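Local coordinates for protein aminoglycoside N(6')acetyltransferase (Legionella pneumophila subsp. pneumophila, PDB 3F5B) that probably transfers an acyl group, most likely the acetyl group of acetyl-CoA, to an amine of an aminoglycoside, using a GNAT-family fold, at residues A[38-43]-A[136-141]; A[65-70]-A[117-122]; A[88-93]-A[129-134]. All blocks are in the same frame, centred on the assembly; numbering follows the deposited sequence.

Contact 1. Residues A[38-43]-A[136-141]; sequences NEWLHG and ISNERA. With EDO (1,2-ethanediol), chain I.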
loop_
_atom_site.group_PDB
_atom_site.type_symbol
_atom_site.label_atom_id
_atom_site.label_comp_id
_atom_site.label_asym_id
_atom_site.label_seq_id
_atom_site.Cartn_x
_atom_site.Cartn_y
_atom_site.Cartn_z
ATOM N N ASN A 38 3.653 13.816 5.463
ATOM C CA ASN A 38 4.980 14.330 5.093
ATOM C C ASN A 38 6.130 13.954 6.026
ATOM O O ASN A 38 7.319 14.120 5.681
ATOM C CB ASN A 38 4.936 15.831 4.840
ATOM C CG ASN A 38 4.030 16.177 3.664
ATOM O OD1 ASN A 38 3.276 17.118 3.739
ATOM N ND2 ASN A 38 4.109 15.394 2.569
ATOM N N GLU A 39 5.784 13.401 7.184
ATOM C CA GLU A 39 6.808 12.803 8.017
ATOM C C GLU A 39 7.563 11.712 7.274
ATOM O O GLU A 39 8.752 11.510 7.505
ATOM C CB GLU A 39 6.244 12.248 9.317
ATOM C CG GLU A 39 7.396 11.868 10.281
ATOM C CD GLU A 39 6.933 11.501 11.663
ATOM O OE1 GLU A 39 5.702 11.360 11.875
ATOM O OE2 GLU A 39 7.825 11.332 12.534
ATOM N N TRP A 40 6.881 11.029 6.358
ATOM C CA TRP A 40 7.423 9.824 5.736
ATOM C C TRP A 40 7.452 9.966 4.211
ATOM O O TRP A 40 8.256 9.308 3.522
ATOM C CB TRP A 40 6.567 8.607 6.157
ATOM C CG TRP A 40 6.492 8.505 7.667
ATOM C CD1 TRP A 40 5.385 8.622 8.459
ATOM C CD2 TRP A 40 7.601 8.292 8.552
ATOM N NE1 TRP A 40 5.739 8.489 9.791
ATOM C CE2 TRP A 40 7.092 8.284 9.872
ATOM C CE3 TRP A 40 8.978 8.116 8.361
ATOM C CZ2 TRP A 40 7.911 8.092 10.986
ATOM C CZ3 TRP A 40 9.787 7.917 9.468
ATOM C CH2 TRP A 40 9.251 7.922 10.765
ATOM N N LEU A 41 6.581 10.826 3.691
ATOM C CA LEU A 41 6.541 11.078 2.249
ATOM C C LEU A 41 6.906 12.514 1.934
ATOM O O LEU A 41 6.176 13.456 2.258
ATOM C CB LEU A 41 5.171 10.696 1.638
ATOM C CG LEU A 41 4.999 10.927 0.123
ATOM C CD1 LEU A 41 5.782 9.860 -0.656
ATOM C CD2 LEU A 41 3.518 10.856 -0.296
ATOM N N HIS A 42 8.046 12.695 1.282
ATOM C CA HIS A 42 8.638 14.043 1.140
ATOM C C HIS A 42 9.701 13.972 0.075
ATOM O O HIS A 42 10.050 12.881 -0.375
ATOM C CB HIS A 42 9.315 14.471 2.453
ATOM C CG HIS A 42 10.229 13.423 3.003
ATOM N ND1 HIS A 42 9.925 12.677 4.123
ATOM C CD2 HIS A 42 11.408 12.944 2.539
ATOM C CE1 HIS A 42 10.888 11.795 4.336
ATOM N NE2 HIS A 42 11.798 11.940 3.390
ATOM N N GLY A 43 10.238 15.122 -0.309
ATOM C CA GLY A 43 11.349 15.158 -1.243
ATOM C C GLY A 43 11.022 14.432 -2.532
ATOM O O GLY A 43 9.922 14.580 -3.087
ATOM N N ILE A 136 13.025 2.135 8.122
ATOM C CA ILE A 136 13.168 1.400 9.373
ATOM C C ILE A 136 12.744 2.293 10.562
ATOM O O ILE A 136 12.086 1.816 11.508
ATOM C CB ILE A 136 14.604 0.769 9.548
ATOM C CG1 ILE A 136 14.877 -0.293 8.471
ATOM C CG2 ILE A 136 14.782 0.173 10.950
ATOM C CD1 ILE A 136 16.194 -1.036 8.645
ATOM N N SER A 137 13.070 3.585 10.465
ATOM C CA SER A 137 12.712 4.598 11.468
ATOM C C SER A 137 11.212 4.803 11.652
ATOM O O SER A 137 10.785 5.353 12.665
ATOM C CB SER A 137 13.338 5.951 11.112
ATOM O OG SER A 137 14.699 6.020 11.497
ATOM N N ASN A 138 10.417 4.404 10.647
ATOM C CA ASN A 138 8.963 4.494 10.698
ATOM C C ASN A 138 8.461 3.306 11.523
ATOM O O ASN A 138 7.928 2.342 10.983
ATOM C CB ASN A 138 8.379 4.507 9.259
ATOM C CG ASN A 138 6.887 4.802 9.208
ATOM O OD1 ASN A 138 6.203 4.859 10.231
ATOM N ND2 ASN A 138 6.380 4.986 8.000
ATOM N N GLU A 139 8.697 3.363 12.838
ATOM C CA GLU A 139 8.423 2.245 13.735
ATOM C C GLU A 139 6.960 1.795 13.771
ATOM O O GLU A 139 6.673 0.596 13.864
ATOM C CB GLU A 139 8.960 2.564 15.150
ATOM C CG GLU A 139 10.451 2.976 15.132
ATOM C CD GLU A 139 11.077 3.192 16.510
ATOM O OE1 GLU A 139 10.447 2.909 17.553
ATOM O OE2 GLU A 139 12.236 3.658 16.542
ATOM N N ARG A 140 6.022 2.734 13.679
ATOM C CA ARG A 140 4.601 2.364 13.679
ATOM C C ARG A 140 4.182 1.554 12.451
ATOM O O ARG A 140 3.411 0.588 12.566
ATOM C CB ARG A 140 3.724 3.601 13.769
ATOM C CG ARG A 140 2.307 3.300 14.230
ATOM C CD ARG A 140 1.517 4.594 14.338
ATOM N NE ARG A 140 0.201 4.413 14.968
ATOM C CZ ARG A 140 -0.895 4.067 14.296
ATOM N NH1 ARG A 140 -2.061 3.933 14.939
ATOM N NH2 ARG A 140 -0.815 3.864 12.971
ATOM N N ALA A 141 4.641 1.985 11.275
ATOM C CA ALA A 141 4.366 1.251 10.032
ATOM C C ALA A 141 4.924 -0.176 10.094
ATOM O O ALA A 141 4.218 -1.143 9.791
ATOM C CB ALA A 141 4.946 2.015 8.835
HETATM C C1 EDO I . 1.334 2.644 9.729
HETATM O O1 EDO I . 1.285 3.655 10.761
HETATM C C2 EDO I . 0.539 3.087 8.503
HETATM O O2 EDO I . 1.271 2.872 7.282
#

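Contact 2. Residues A[65-70]-A[117-122]; sequences THWIAY and HEFILS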
loop_
_atom_site.group_PDB
_atom_site.type_symbol
_atom_site.label_atom_id
_atom_site.label_comp_id
_atom_site.label_asym_id
_atom_site.label_seq_id
_atom_site.Cartn_x
_atom_site.Cartn_y
_atom_site.Cartn_z
ATOM N N THR A 65 -0.299 1.581 -10.259
ATOM C CA THR A 65 -1.758 1.762 -10.167
ATOM C C THR A 65 -2.052 2.529 -8.881
ATOM O O THR A 65 -1.373 2.335 -7.855
ATOM C CB THR A 65 -2.480 0.400 -10.130
ATOM O OG1 THR A 65 -2.131 -0.325 -11.306
ATOM C CG2 THR A 65 -3.963 0.551 -10.135
ATOM N N HIS A 66 -2.990 3.459 -8.967
ATOM C CA HIS A 66 -3.289 4.360 -7.847
ATOM C C HIS A 66 -4.727 4.091 -7.400
ATOM O O HIS A 66 -5.638 4.054 -8.244
ATOM C CB HIS A 66 -3.085 5.806 -8.279
ATOM C CG HIS A 66 -1.649 6.124 -8.591
ATOM N ND1 HIS A 66 -0.842 6.830 -7.726
ATOM C CD2 HIS A 66 -0.860 5.756 -9.629
ATOM C CE1 HIS A 66 0.376 6.922 -8.245
ATOM N NE2 HIS A 66 0.390 6.275 -9.396
ATOM N N TRP A 67 -4.893 3.878 -6.099
ATOM C CA TRP A 67 -6.146 3.432 -5.506
ATOM C C TRP A 67 -6.583 4.346 -4.370
ATOM O O TRP A 67 -5.763 5.073 -3.750
ATOM C CB TRP A 67 -6.010 2.021 -4.886
ATOM C CG TRP A 67 -5.478 0.953 -5.763
ATOM C CD1 TRP A 67 -4.159 0.679 -6.028
ATOM C CD2 TRP A 67 -6.241 -0.017 -6.468
ATOM N NE1 TRP A 67 -4.058 -0.441 -6.852
ATOM C CE2 TRP A 67 -5.325 -0.876 -7.137
ATOM C CE3 TRP A 67 -7.623 -0.263 -6.596
ATOM C CZ2 TRP A 67 -5.748 -1.945 -7.941
ATOM C CZ3 TRP A 67 -8.034 -1.346 -7.373
ATOM C CH2 TRP A 67 -7.103 -2.175 -8.032
ATOM N N ILE A 68 -7.885 4.264 -4.076
ATOM C CA ILE A 68 -8.494 4.966 -2.943
ATOM C C ILE A 68 -9.342 3.934 -2.167
ATOM O O ILE A 68 -10.025 3.104 -2.778
ATOM C CB ILE A 68 -9.287 6.250 -3.414
ATOM C CG1 ILE A 68 -9.872 7.068 -2.237
ATOM C CG2 ILE A 68 -10.382 5.944 -4.454
ATOM C CD1 ILE A 68 -10.185 8.537 -2.686
ATOM N N ALA A 69 -9.277 3.983 -0.839
ATOM C CA ALA A 69 -10.077 3.095 0.034
ATOM C C ALA A 69 -11.222 3.889 0.611
ATOM O O ALA A 69 -11.014 5.040 1.048
ATOM C CB ALA A 69 -9.210 2.565 1.169
ATOM N N TYR A 70 -12.408 3.269 0.661
ATOM C CA TYR A 70 -13.620 3.892 1.172
ATOM C C TYR A 70 -14.162 3.111 2.370
ATOM O O TYR A 70 -14.079 1.887 2.391
ATOM C CB TYR A 70 -14.715 3.901 0.094
ATOM C CG TYR A 70 -14.565 5.041 -0.872
ATOM C CD1 TYR A 70 -13.632 4.983 -1.917
ATOM C CD2 TYR A 70 -15.321 6.192 -0.719
ATOM C CE1 TYR A 70 -13.479 6.059 -2.807
ATOM C CE2 TYR A 70 -15.179 7.266 -1.589
ATOM C CZ TYR A 70 -14.258 7.187 -2.627
ATOM O OH TYR A 70 -14.145 8.268 -3.472
ATOM N N HIS A 117 -5.551 -6.292 4.786
ATOM C CA HIS A 117 -6.055 -7.619 4.437
ATOM C C HIS A 117 -7.206 -7.569 3.442
ATOM O O HIS A 117 -7.229 -8.333 2.459
ATOM C CB HIS A 117 -6.468 -8.425 5.654
ATOM C CG HIS A 117 -5.315 -8.833 6.520
ATOM N ND1 HIS A 117 -5.493 -9.410 7.754
ATOM C CD2 HIS A 117 -3.976 -8.710 6.347
ATOM C CE1 HIS A 117 -4.312 -9.647 8.301
ATOM N NE2 HIS A 117 -3.375 -9.244 7.461
ATOM N N GLU A 118 -8.142 -6.661 3.669
ATOM C CA GLU A 118 -9.263 -6.546 2.718
ATOM C C GLU A 118 -8.821 -6.070 1.334
ATOM O O GLU A 118 -9.364 -6.491 0.314
ATOM C CB GLU A 118 -10.340 -5.625 3.286
ATOM C CG GLU A 118 -11.088 -6.237 4.493
ATOM C CD GLU A 118 -12.255 -5.354 4.936
ATOM O OE1 GLU A 118 -12.437 -4.307 4.294
ATOM O OE2 GLU A 118 -12.979 -5.690 5.914
ATOM N N PHE A 119 -7.846 -5.176 1.277
ATOM C CA PHE A 119 -7.338 -4.724 -0.027
ATOM C C PHE A 119 -6.699 -5.871 -0.815
ATOM O O PHE A 119 -7.017 -6.091 -2.005
ATOM C CB PHE A 119 -6.366 -3.581 0.164
ATOM C CG PHE A 119 -5.741 -3.072 -1.115
ATOM C CD1 PHE A 119 -6.510 -2.419 -2.089
ATOM C CD2 PHE A 119 -4.379 -3.233 -1.334
ATOM C CE1 PHE A 119 -5.917 -1.939 -3.276
ATOM C CE2 PHE A 119 -3.774 -2.749 -2.526
ATOM C CZ PHE A 119 -4.543 -2.104 -3.486
ATOM N N ILE A 120 -5.811 -6.609 -0.148
ATOM C CA ILE A 120 -5.140 -7.740 -0.796
ATOM C C ILE A 120 -6.137 -8.790 -1.264
ATOM O O ILE A 120 -6.040 -9.251 -2.404
ATOM C CB ILE A 120 -4.078 -8.404 0.122
ATOM C CG1 ILE A 120 -2.954 -7.406 0.362
ATOM C CG2 ILE A 120 -3.521 -9.708 -0.545
ATOM C CD1 ILE A 120 -2.080 -7.721 1.587
ATOM N N LEU A 121 -7.083 -9.175 -0.397
ATOM C CA LEU A 121 -8.086 -10.140 -0.778
ATOM C C LEU A 121 -9.092 -9.668 -1.827
ATOM O O LEU A 121 -9.582 -10.486 -2.615
ATOM C CB LEU A 121 -8.819 -10.734 0.451
ATOM C CG LEU A 121 -7.896 -11.377 1.493
ATOM C CD1 LEU A 121 -8.654 -11.724 2.742
ATOM C CD2 LEU A 121 -7.179 -12.633 0.918
ATOM N N SER A 122 -9.413 -8.380 -1.827
ATOM C CA SER A 122 -10.367 -7.808 -2.790
ATOM C C SER A 122 -9.759 -7.559 -4.180
ATOM O O SER A 122 -10.466 -7.651 -5.182
ATOM C CB SER A 122 -10.900 -6.440 -2.284
ATOM O OG SER A 122 -11.657 -6.615 -1.086
#

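Contact 3. Residues A[88-93]-A[129-134]; sequences EEYPDG and IVLINP. With CHX (cyclohexane), chain D.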
loop_
_atom_site.group_PDB
_atom_site.type_symbol
_atom_site.label_atom_id
_atom_site.label_comp_id
_atom_site.label_asym_id
_atom_site.label_seq_id
_atom_site.Cartn_x
_atom_site.Cartn_y
_atom_site.Cartn_z
ATOM N N GLU A 88 13.581 -14.179 -11.045
ATOM C CA GLU A 88 14.388 -14.114 -9.815
ATOM C C GLU A 88 13.902 -14.958 -8.641
ATOM O O GLU A 88 13.696 -16.171 -8.773
ATOM C CB GLU A 88 14.553 -12.648 -9.364
ATOM C CG GLU A 88 15.891 -11.984 -9.749
ATOM C CD GLU A 88 15.897 -11.358 -11.150
ATOM O OE1 GLU A 88 15.924 -12.113 -12.154
ATOM O OE2 GLU A 88 15.895 -10.106 -11.246
ATOM N N GLU A 89 13.742 -14.305 -7.491
ATOM C CA GLU A 89 13.229 -14.942 -6.279
ATOM C C GLU A 89 11.712 -14.971 -6.308
ATOM O O GLU A 89 11.074 -15.564 -5.431
ATOM C CB GLU A 89 13.712 -14.191 -5.037
ATOM C CG GLU A 89 13.658 -12.686 -5.206
ATOM C CD GLU A 89 14.316 -11.916 -4.075
ATOM O OE1 GLU A 89 14.136 -12.294 -2.892
ATOM O OE2 GLU A 89 15.001 -10.910 -4.380
ATOM N N TYR A 90 11.144 -14.322 -7.325
ATOM C CA TYR A 90 9.704 -14.250 -7.473
ATOM C C TYR A 90 9.292 -14.905 -8.765
ATOM O O TYR A 90 9.103 -14.228 -9.770
ATOM C CB TYR A 90 9.225 -12.800 -7.388
ATOM C CG TYR A 90 9.668 -12.147 -6.112
ATOM C CD1 TYR A 90 9.263 -12.657 -4.879
ATOM C CD2 TYR A 90 10.510 -11.040 -6.130
ATOM C CE1 TYR A 90 9.676 -12.081 -3.703
ATOM C CE2 TYR A 90 10.933 -10.448 -4.955
ATOM C CZ TYR A 90 10.517 -10.979 -3.746
ATOM O OH TYR A 90 10.929 -10.402 -2.571
ATOM N N PRO A 91 9.157 -16.243 -8.741
ATOM C CA PRO A 91 8.877 -16.999 -9.954
ATOM C C PRO A 91 7.416 -16.878 -10.364
ATOM O O PRO A 91 7.069 -17.109 -11.516
ATOM C CB PRO A 91 9.218 -18.437 -9.560
ATOM C CG PRO A 91 9.106 -18.483 -8.073
ATOM C CD PRO A 91 9.108 -17.087 -7.534
ATOM N N ASP A 92 6.569 -16.514 -9.412
ATOM C CA ASP A 92 5.169 -16.268 -9.690
ATOM C C ASP A 92 4.945 -14.759 -9.708
ATOM O O ASP A 92 3.816 -14.286 -9.860
ATOM C CB ASP A 92 4.299 -16.958 -8.638
ATOM C CG ASP A 92 4.698 -18.409 -8.417
ATOM O OD1 ASP A 92 3.948 -19.295 -8.867
ATOM O OD2 ASP A 92 5.770 -18.660 -7.819
ATOM N N GLY A 93 6.040 -14.014 -9.581
ATOM C CA GLY A 93 5.991 -12.560 -9.552
ATOM C C GLY A 93 5.675 -12.022 -8.161
ATOM O O GLY A 93 5.809 -12.728 -7.146
ATOM N N ILE A 129 2.416 -13.028 -3.713
ATOM C CA ILE A 129 3.339 -12.354 -2.795
ATOM C C ILE A 129 3.072 -10.863 -2.858
ATOM O O ILE A 129 2.924 -10.326 -3.956
ATOM C CB ILE A 129 4.825 -12.632 -3.243
ATOM C CG1 ILE A 129 5.104 -14.142 -3.291
ATOM C CG2 ILE A 129 5.859 -11.866 -2.369
ATOM C CD1 ILE A 129 5.054 -14.808 -1.925
ATOM N N VAL A 130 2.961 -10.221 -1.688
ATOM C CA VAL A 130 2.921 -8.759 -1.584
ATOM C C VAL A 130 4.199 -8.286 -0.899
ATOM O O VAL A 130 4.642 -8.878 0.084
ATOM C CB VAL A 130 1.683 -8.210 -0.768
ATOM C CG1 VAL A 130 1.722 -6.661 -0.689
ATOM C CG2 VAL A 130 0.377 -8.683 -1.395
ATOM N N LEU A 131 4.781 -7.212 -1.423
ATOM C CA LEU A 131 5.960 -6.607 -0.819
ATOM C C LEU A 131 5.622 -5.210 -0.358
ATOM O O LEU A 131 4.920 -4.475 -1.056
ATOM C CB LEU A 131 7.116 -6.551 -1.817
ATOM C CG LEU A 131 7.551 -7.888 -2.420
ATOM C CD1 LEU A 131 8.491 -7.636 -3.595
ATOM C CD2 LEU A 131 8.201 -8.782 -1.363
ATOM N N ILE A 132 6.135 -4.856 0.822
ATOM C CA ILE A 132 6.060 -3.492 1.351
ATOM C C ILE A 132 7.410 -3.052 1.914
ATOM O O ILE A 132 8.172 -3.878 2.439
ATOM C CB ILE A 132 4.899 -3.342 2.373
ATOM C CG1 ILE A 132 4.490 -1.879 2.508
ATOM C CG2 ILE A 132 5.212 -4.012 3.709
ATOM C CD1 ILE A 132 2.967 -1.703 2.927
ATOM N N ASN A 133 7.705 -1.755 1.799
ATOM C CA ASN A 133 9.090 -1.284 1.978
ATOM C C ASN A 133 9.240 -0.064 2.897
ATOM O O ASN A 133 9.666 0.985 2.434
ATOM C CB ASN A 133 9.679 -0.961 0.601
ATOM C CG ASN A 133 9.846 -2.207 -0.262
ATOM O OD1 ASN A 133 10.756 -2.994 -0.043
ATOM N ND2 ASN A 133 8.947 -2.396 -1.229
ATOM N N PRO A 134 8.881 -0.185 4.196
ATOM C CA PRO A 134 8.937 1.038 5.008
ATOM C C PRO A 134 10.342 1.415 5.443
ATOM O O PRO A 134 11.238 0.556 5.494
ATOM C CB PRO A 134 8.100 0.670 6.234
ATOM C CG PRO A 134 8.408 -0.805 6.407
ATOM C CD PRO A 134 8.343 -1.318 4.978
HETATM C C1 CHX D . 5.473 4.855 3.568
HETATM C C2 CHX D . 4.030 4.604 3.124
HETATM C C3 CHX D . 3.932 3.399 2.179
HETATM C C4 CHX D . 4.308 2.096 2.895
HETATM C C5 CHX D . 5.375 2.299 3.988
HETATM C C6 CHX D . 6.259 3.545 3.785
#

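Contact 1. Residues A[38-43]-A[136-141]
Asn-38 ND2, bonded to both Leu-41 O and Ile-32 O, ties together the bend that presents the indole of Trp-40 to Asn-138. Its bond to Leu-41 O is 2.9 Å long and nearly straight, at 166°, with the acceptor close to the plane of the Asn-38 amide. The contact itself is a flat stack. The Asn-138 amide lies over one face of the indole with the two planes only 3° apart, and CG sits near the middle of the ring system, 3.5 Å above it. The amide nitrogen ND2 comes down on the pyrrole side, 3.5 Å from Trp-40 CG, while OD1 lies over the CE2 and NE1 region. Nearer the backbone, CB of Asn-138 stands 3.6 Å above the centroid of the six-membered ring, a CH-pi contact almost along the ring normal, and CA follows it to 3.4 Å from Trp-40 CH2. CG of Asn-138 is anti to the backbone N (chi1 -172°), which carries the amide out flat against the indole. Glu-39 CG lies against the rim of the opposite face. The same amide has a second task: Asn-138 OD1 accepts a weak, 3.4 Å capping bond from Ala-141 N that, with the stack, probably helps to hold the amide's orientation. Beyond it, Arg-140 reaches O1 of 1,2-ethanediol, probably from the crystallisation liquor, through NH2 and Ile-107 O through NH1. Asn-138 is thus the N-cap of helix 139-148, which follows the fifth core strand in GNAT acetyltransferases.

Contact 2. Residues A[65-70]-A[117-122]
Trp-67 meets Phe-119 through one face of its indole, and the course of its side chain explains how. CB leaves strand 65-71 on the side of helix 109-123; chi1 of -53° puts CG anti to the carbonyl carbon, and chi2 near a right angle turns one indole face to Phe-119. From there the atoms of the five-membered ring share two carbons of the phenyl rim: Trp-67 CD2 is 3.7 Å from Phe-119 CE1, with CG close by, while Trp-67 CD1 is 3.8 Å from Phe-119 CZ. NE1 is again 3.8 Å from Phe-119 CZ, with CE2 beside it over the same carbon, and the N-H side is occupied by a hydrogen bond with Thr-81 OG1, which fixes the rotation of the indole. CE3, on the benzo side, is more distant from Phe-119 CE1, at 4.1 Å. The pair is a T-shaped stack: planes at 81°, centroids 4.9 Å apart, with the phenyl edge directed into the pyrrole face. Thr-65 CG2 backs the opposite indole face. Phe-119 also meets Phe-17 edge-to-face and touches Thr-81, and the cluster lies between helix 109-123 and the neighbouring antiparallel strands 15-19, 65-71 and 74-84.

Contact 3. Residues A[88-93]-A[129-134]
Tyr-90 lays its ring end against Leu-131 and its CE1 corner obliquely against Ile-129, two residues on the same side of strand 129-132. Both methyls of Leu-131 cup the phenol end: CD2 is 3.4 Å from Tyr-90 OH, and CD1 is 3.9 Å from Tyr-90 CZ. The two side chains approach from opposite directions, the ring from the loop and the isobutyl group from the sheet. The side chains of Ile-129 and Tyr-90 cross at about a right angle, and CG2 of Ile-129, anti to the backbone N, is the branch that meets the ring, 4.0 Å from Tyr-90 CE1. Gly-93 contributes backbone alone, its carbonyl oxygen resting 4.0 Å from Ile-129 CB. One shell out, the hydroxyl of Tyr-90 hydrogen-bonds Lys-167 NZ, which satisfies the buried polar end and probably helps to hold it beside the Leu-131 methyls, while Glu-89 CG lies 3.5 Å above one face of the phenol. The bend that brings Tyr-90 and Gly-93 to the strand is a beta turn with Pro-91 and Asp-92 at its corners, closed by a weak bond from Gly-93 N to Tyr-90 O of 3.1 Å. Lys-169 also touches both Ile-129 and Leu-131. Val-130 points away from this loop, and further along Ile-132 and Pro-134 border the cyclohexane, with Ile-132 CG1 4.0 Å from its C4. Strand 129-132 runs parallel to 94-101 and antiparallel to 164-171, and the loop joining strands 74-84 and 94-101 folds over its opening residues.

In the fold
All three contacts lie within one GNAT-type unit. Contacts 2 and 3 touch: Ile-120 CG1 of helix 109-123 meets Val-130 CG2 of strand 129-132 at 4.0 Å, although their centres are about 17 Å apart. Contact 1 is remoter, its centre about 21 Å from either, yet its segment 136-141 adjoins contact 3 in the chain. The bound cyclohexane links these two: Ile-132 and Pro-134 line its pocket with Asp-98, Leu-99, Phe-100 and Tyr-145. Between nearest atoms, the side chain of Asn-138 is about 4 Å and the side chain of Phe-119 about 11 Å from the cyclohexane. The pocket lies where the parallel strands 94-101 and 129-132 end, consistent with the GNAT active-site cleft.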